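Local coordinates for protein alkyl hydroperoxide reductase E (Mycobacterium tuberculosis, PDB 5C04) that probably reduces hydrogen peroxide, organic hydroperoxides and peroxynitrite through a reactive cysteine, with mycoredoxin as the reducing partner, at residues Gly44-Glu49 with Ala115-Phe120; Pro76-Trp81 with Leu91-Trp96. The protein carries 1 engineered substitution. All coordinates share one frame; numbering follows the deposited sequence. Where two conformers were deposited one is given.

Interaction 1 (Gly44-Glu49 with Ala115-Phe120); sequences GICQGE and ANRGTF
A buried polar contact joins the first turns of helix 44-55 to strand 114-122, and a single side chain, R117, spans most of it by meeting C46, E49 and I45 together. The axes of segments 44-49 and 117-120 run at 25° to each other and come no closer than 12.3 Å, a gap the extended arginine chain fills with its guanidinium group. One nitrogen, NH1, has two partners in the helix. R117 NH1 gives a fairly straight hydrogen bond to C46 SG at 3.3 Å, close to the guanidinium plane. It also makes a salt bridge to E49 OE1 at 2.8 Å; here the nitrogen stands above the carboxylate plane, and the two flat groups are turned 82° against each other. C46 is the active-site cysteine, assigned by similarity, and its placement in the opening turn of a helix, with an arginine beside the sulfur, is characteristic of the peroxiredoxin version of the thioredoxin fold. Its sulfur lies opposite the carbonyl carbon (chi1 -68°), on the flank of the helix that the arginine reaches. Over one guanidinium face sits I45, whose CG2 methyl approaches R117 CZ to 3.4 Å, so a hydrocarbon lid covers that side while the polar bonds use the rim. The other terminal nitrogen, R117 NH2, donates to a water at 2.9 Å, and that water also accepts from the backbone N of C46. NH2 has a further partner in the carbonyl of P136, and E49 OE1 is shared with R140, a second positive group that would be expected to stabilise the carboxylate. C46 also touches H38, the engineered substitution. At its root, R117 is the centre of an inverse gamma turn, closed by a weak 2.9 Å bond from G118 N to N116 O.

Interaction 2 (Pro76-Trp81 with Leu91-Trp96); sequences PTHKIW and LLSDFW
L91 meets both H78 and W81, packing strand 91-93 under helix 75-85 in a beta-alpha-beta unit: strand 65-71 leads into the helix, and strand 91-93 returns parallel to strand 65-71 in the sheet. The helix and the strand run nearly antiparallel, at 164°, with segment axes 8.7 Å apart, and the contact is fully buried. L91 works with two parts of its side chain. Its CB lies 4.0 Å from H78 CB, next to the root of the imidazole. Further out, the CD2 methyl touches the six-membered part of the indole, L91 CD2 to W81 CE3 measuring 3.6 Å, where the leucine and the tryptophan cross at about a right angle. W81 sends its ring over to this branch because CG is trans to the backbone nitrogen (chi1 -166°). L92 turns its side chain the other way, into the residues on the far side of the strand, among them L14 and F12. What it offers the helix is its carbonyl: L92 O sits at the edge of the imidazole, near its plane, 3.6 Å from H78 CE1. S93 brings its hydroxyl up to the same ring, with OG 3.6 Å from H78 ND1, and a water bridges the two. S93 OG also hydrogen-bonds to the carbonyl of G73, between strand 65-71 and the helix. Beyond the strand the chain leaves the helix for the dimer interface, where F95 and W96 meet H98 of the second subunit. Back at S93, the bridging water probably steadies the imidazole's rotation: it lies in the ring plane 2.8 Å from H78 ND1, and it also hydrogen-bonds to L91 O and to S93 OG, the latter at 2.7 Å.

In the fold
From the N terminus the chain runs through strand 32-37 and enters helix 44-55, whose first turns open the loop of interaction 1. Strand 65-71 and helix 75-85 follow, and the return of strand 91-93 to that helix closes the short loop of interaction 2. Only later does strand 114-122, which lies antiparallel to strand 32-37, close interaction 1, so interaction 2 is nested wholly inside it. Both reach the same sheet, with centres about 14 Å apart. Their helices also meet directly: W81 NE1 is 2.7 Å from Q47 OE1, a probable hydrogen bond, and W81 packs against C46. The crossover unit thus borders the active-site helix.

Interaction 1 (Gly44-Glu49 with Ala115-Phe120)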
# COMPACT_ATOMS: atom_id res chain seq x y z
N GLY A 44 6.52 2.52 -12.84
CA GLY A 44 7.32 3.26 -13.83
C GLY A 44 6.80 4.61 -14.20
O GLY A 44 7.55 5.59 -14.20
N ILE A 45 5.55 4.68 -14.59
CA ILE A 45 4.99 5.95 -15.02
C ILE A 45 4.89 6.94 -13.83
O ILE A 45 5.28 8.10 -13.96
CB ILE A 45 3.64 5.82 -15.76
CG1 ILE A 45 3.85 5.02 -17.05
CG2 ILE A 45 3.06 7.19 -16.04
CD1 ILE A 45 2.54 4.70 -17.73
N CYS A 46 4.43 6.48 -12.68
CA CYS A 46 4.38 7.34 -11.49
C CYS A 46 5.77 7.87 -11.15
O CYS A 46 5.91 9.02 -10.80
CB CYS A 46 3.80 6.58 -10.29
SG CYS A 46 2.04 6.18 -10.48
N GLN A 47 6.79 7.02 -11.23
CA GLN A 47 8.17 7.44 -10.99
C GLN A 47 8.56 8.56 -11.96
O GLN A 47 9.13 9.58 -11.54
CB GLN A 47 9.15 6.26 -11.13
CG GLN A 47 10.57 6.66 -10.69
CD GLN A 47 10.73 6.59 -9.20
OE1 GLN A 47 10.48 5.54 -8.60
NE2 GLN A 47 11.08 7.71 -8.57
N GLY A 48 8.24 8.40 -13.22
CA GLY A 48 8.59 9.41 -14.20
C GLY A 48 7.91 10.72 -13.89
O GLY A 48 8.52 11.80 -14.04
N GLU A 49 6.62 10.67 -13.57
CA GLU A 49 5.87 11.90 -13.30
C GLU A 49 6.39 12.61 -12.07
O GLU A 49 6.60 13.83 -12.11
CB GLU A 49 4.37 11.63 -13.17
CG GLU A 49 3.72 11.03 -14.40
CD GLU A 49 2.22 11.19 -14.36
OE1 GLU A 49 1.61 10.57 -13.46
OE2 GLU A 49 1.64 11.98 -15.18
N ALA A 115 -5.93 5.38 -7.39
CA ALA A 115 -6.30 6.64 -8.04
C ALA A 115 -5.83 6.58 -9.48
O ALA A 115 -4.75 6.05 -9.79
CB ALA A 115 -5.68 7.82 -7.32
N ASN A 116 -6.67 7.12 -10.38
CA ASN A 116 -6.23 7.49 -11.71
C ASN A 116 -5.33 8.70 -11.63
O ASN A 116 -5.07 9.23 -10.55
CB ASN A 116 -7.47 7.74 -12.61
CG ASN A 116 -8.24 6.47 -12.91
OD1 ASN A 116 -7.67 5.44 -13.21
ND2 ASN A 116 -9.57 6.54 -12.84
N ARG A 117 -4.84 9.14 -12.79
CA ARG A 117 -3.94 10.29 -12.86
C ARG A 117 -4.75 11.59 -12.89
O ARG A 117 -4.85 12.27 -13.92
CB ARG A 117 -2.98 10.15 -14.07
CG ARG A 117 -2.07 8.95 -13.93
CD ARG A 117 -0.92 8.89 -14.96
NE ARG A 117 -0.37 7.54 -14.91
CZ ARG A 117 0.42 7.06 -13.96
NH1 ARG A 117 0.91 7.87 -13.03
NH2 ARG A 117 0.70 5.75 -13.92
N GLY A 118 -5.34 11.89 -11.74
CA GLY A 118 -6.14 13.09 -11.55
C GLY A 118 -5.26 14.24 -11.10
O GLY A 118 -4.36 14.07 -10.29
N THR A 119 -5.50 15.43 -11.63
CA THR A 119 -4.74 16.59 -11.21
C THR A 119 -5.69 17.77 -11.04
O THR A 119 -6.56 17.98 -11.88
CB THR A 119 -3.69 17.04 -12.24
OG1 THR A 119 -3.13 15.91 -12.92
CG2 THR A 119 -2.62 17.92 -11.59
N PHE A 120 -5.50 18.52 -9.98
CA PHE A 120 -6.30 19.70 -9.71
C PHE A 120 -5.43 20.82 -9.25
O PHE A 120 -4.39 20.63 -8.63
CB PHE A 120 -7.32 19.39 -8.61
CG PHE A 120 -8.24 18.29 -8.96
CD1 PHE A 120 -7.90 16.98 -8.63
CD2 PHE A 120 -9.45 18.51 -9.59
CE1 PHE A 120 -8.72 15.94 -8.97
CE2 PHE A 120 -10.29 17.48 -9.92
CZ PHE A 120 -9.93 16.17 -9.60
O HOH W 1 2.73 3.93 -12.93

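Interaction 2 (Pro76-Trp81 with Leu91-Trp96)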
# COMPACT_ATOMS: atom_id res chain seq x y z
N PRO A 76 4.75 4.51 5.37
CA PRO A 76 6.08 3.86 5.26
C PRO A 76 6.50 3.60 3.81
O PRO A 76 7.68 3.67 3.50
CB PRO A 76 5.90 2.55 6.04
CG PRO A 76 4.83 2.85 7.02
CD PRO A 76 3.87 3.78 6.30
N THR A 77 5.54 3.23 2.95
CA THR A 77 5.85 3.09 1.53
C THR A 77 6.37 4.39 0.95
O THR A 77 7.37 4.42 0.22
CB THR A 77 4.60 2.62 0.77
OG1 THR A 77 4.30 1.28 1.20
CG2 THR A 77 4.80 2.62 -0.73
N HIS A 78 5.63 5.46 1.23
CA HIS A 78 5.97 6.77 0.69
C HIS A 78 7.26 7.32 1.27
O HIS A 78 8.00 7.98 0.54
CB HIS A 78 4.81 7.72 0.88
CG HIS A 78 3.63 7.36 0.03
ND1 HIS A 78 2.37 7.85 0.27
CD2 HIS A 78 3.51 6.53 -1.04
CE1 HIS A 78 1.53 7.37 -0.62
NE2 HIS A 78 2.19 6.56 -1.43
N LYS A 79 7.56 7.00 2.53
CA LYS A 79 8.82 7.42 3.11
C LYS A 79 10.03 6.82 2.40
O LYS A 79 10.99 7.54 2.04
CB LYS A 79 8.88 7.11 4.61
CG LYS A 79 10.16 7.57 5.30
CD LYS A 79 10.41 9.06 5.13
CE LYS A 79 11.53 9.56 6.03
NZ LYS A 79 11.83 11.00 5.75
N ILE A 80 10.03 5.51 2.18
CA ILE A 80 11.12 4.85 1.48
C ILE A 80 11.22 5.36 0.03
O ILE A 80 12.29 5.64 -0.51
CB ILE A 80 10.96 3.31 1.51
CG1 ILE A 80 11.07 2.78 2.94
CG2 ILE A 80 11.97 2.65 0.57
CD1 ILE A 80 12.38 3.05 3.64
N TRP A 81 10.08 5.47 -0.65
CA TRP A 81 10.06 5.91 -2.03
C TRP A 81 10.63 7.33 -2.13
O TRP A 81 11.47 7.62 -3.00
CB TRP A 81 8.64 5.86 -2.59
CG TRP A 81 8.57 5.97 -4.09
CD1 TRP A 81 9.45 5.50 -5.01
CD2 TRP A 81 7.52 6.60 -4.84
NE1 TRP A 81 9.03 5.77 -6.28
CE2 TRP A 81 7.84 6.45 -6.21
CE3 TRP A 81 6.35 7.25 -4.48
CZ2 TRP A 81 7.02 6.95 -7.22
CZ3 TRP A 81 5.53 7.75 -5.49
CH2 TRP A 81 5.87 7.60 -6.84
N LEU A 91 4.05 13.58 0.07
CA LEU A 91 3.31 12.46 -0.52
C LEU A 91 2.32 12.07 0.54
O LEU A 91 2.73 11.74 1.67
CB LEU A 91 4.23 11.29 -0.78
CG LEU A 91 5.11 11.38 -2.03
CD1 LEU A 91 6.25 12.37 -1.92
CD2 LEU A 91 5.71 10.02 -2.34
N LEU A 92 1.04 12.15 0.19
CA LEU A 92 -0.05 11.91 1.13
C LEU A 92 -0.69 10.56 0.94
O LEU A 92 -0.80 10.08 -0.20
CB LEU A 92 -1.14 12.96 1.00
CG LEU A 92 -0.67 14.40 1.11
CD1 LEU A 92 -1.90 15.28 1.16
CD2 LEU A 92 0.25 14.64 2.30
N SER A 93 -1.11 9.95 2.05
CA SER A 93 -1.65 8.58 2.05
C SER A 93 -3.16 8.53 2.07
O SER A 93 -3.78 8.80 3.11
CB SER A 93 -1.13 7.82 3.27
OG SER A 93 0.24 7.58 3.15
N ASP A 94 -3.76 8.15 0.94
CA ASP A 94 -5.20 7.95 0.83
C ASP A 94 -5.48 6.44 1.08
O ASP A 94 -6.08 5.75 0.26
CB ASP A 94 -5.67 8.43 -0.57
CG ASP A 94 -7.18 8.56 -0.69
OD1 ASP A 94 -7.90 8.67 0.34
OD2 ASP A 94 -7.68 8.54 -1.84
N PHE A 95 -5.05 5.99 2.25
CA PHE A 95 -4.81 4.56 2.53
C PHE A 95 -5.96 3.83 3.22
O PHE A 95 -6.30 2.70 2.84
CB PHE A 95 -3.56 4.44 3.39
CG PHE A 95 -3.33 3.06 3.96
CD1 PHE A 95 -2.81 2.06 3.15
CD2 PHE A 95 -3.58 2.79 5.29
CE1 PHE A 95 -2.59 0.80 3.65
CE2 PHE A 95 -3.37 1.53 5.79
CZ PHE A 95 -2.87 0.55 4.97
N TRP A 96 -6.53 4.45 4.24
CA TRP A 96 -7.60 3.81 5.01
C TRP A 96 -8.41 4.90 5.70
O TRP A 96 -7.90 5.54 6.63
CB TRP A 96 -7.01 2.83 6.02
CG TRP A 96 -8.04 2.00 6.69
CD1 TRP A 96 -8.44 2.04 8.00
CD2 TRP A 96 -8.80 0.96 6.08
NE1 TRP A 96 -9.39 1.08 8.25
CE2 TRP A 96 -9.65 0.42 7.08
CE3 TRP A 96 -8.85 0.43 4.80
CZ2 TRP A 96 -10.51 -0.65 6.82
CZ3 TRP A 96 -9.72 -0.61 4.55
CH2 TRP A 96 -10.54 -1.13 5.54
O HOH W 2 2.42 9.20 2.75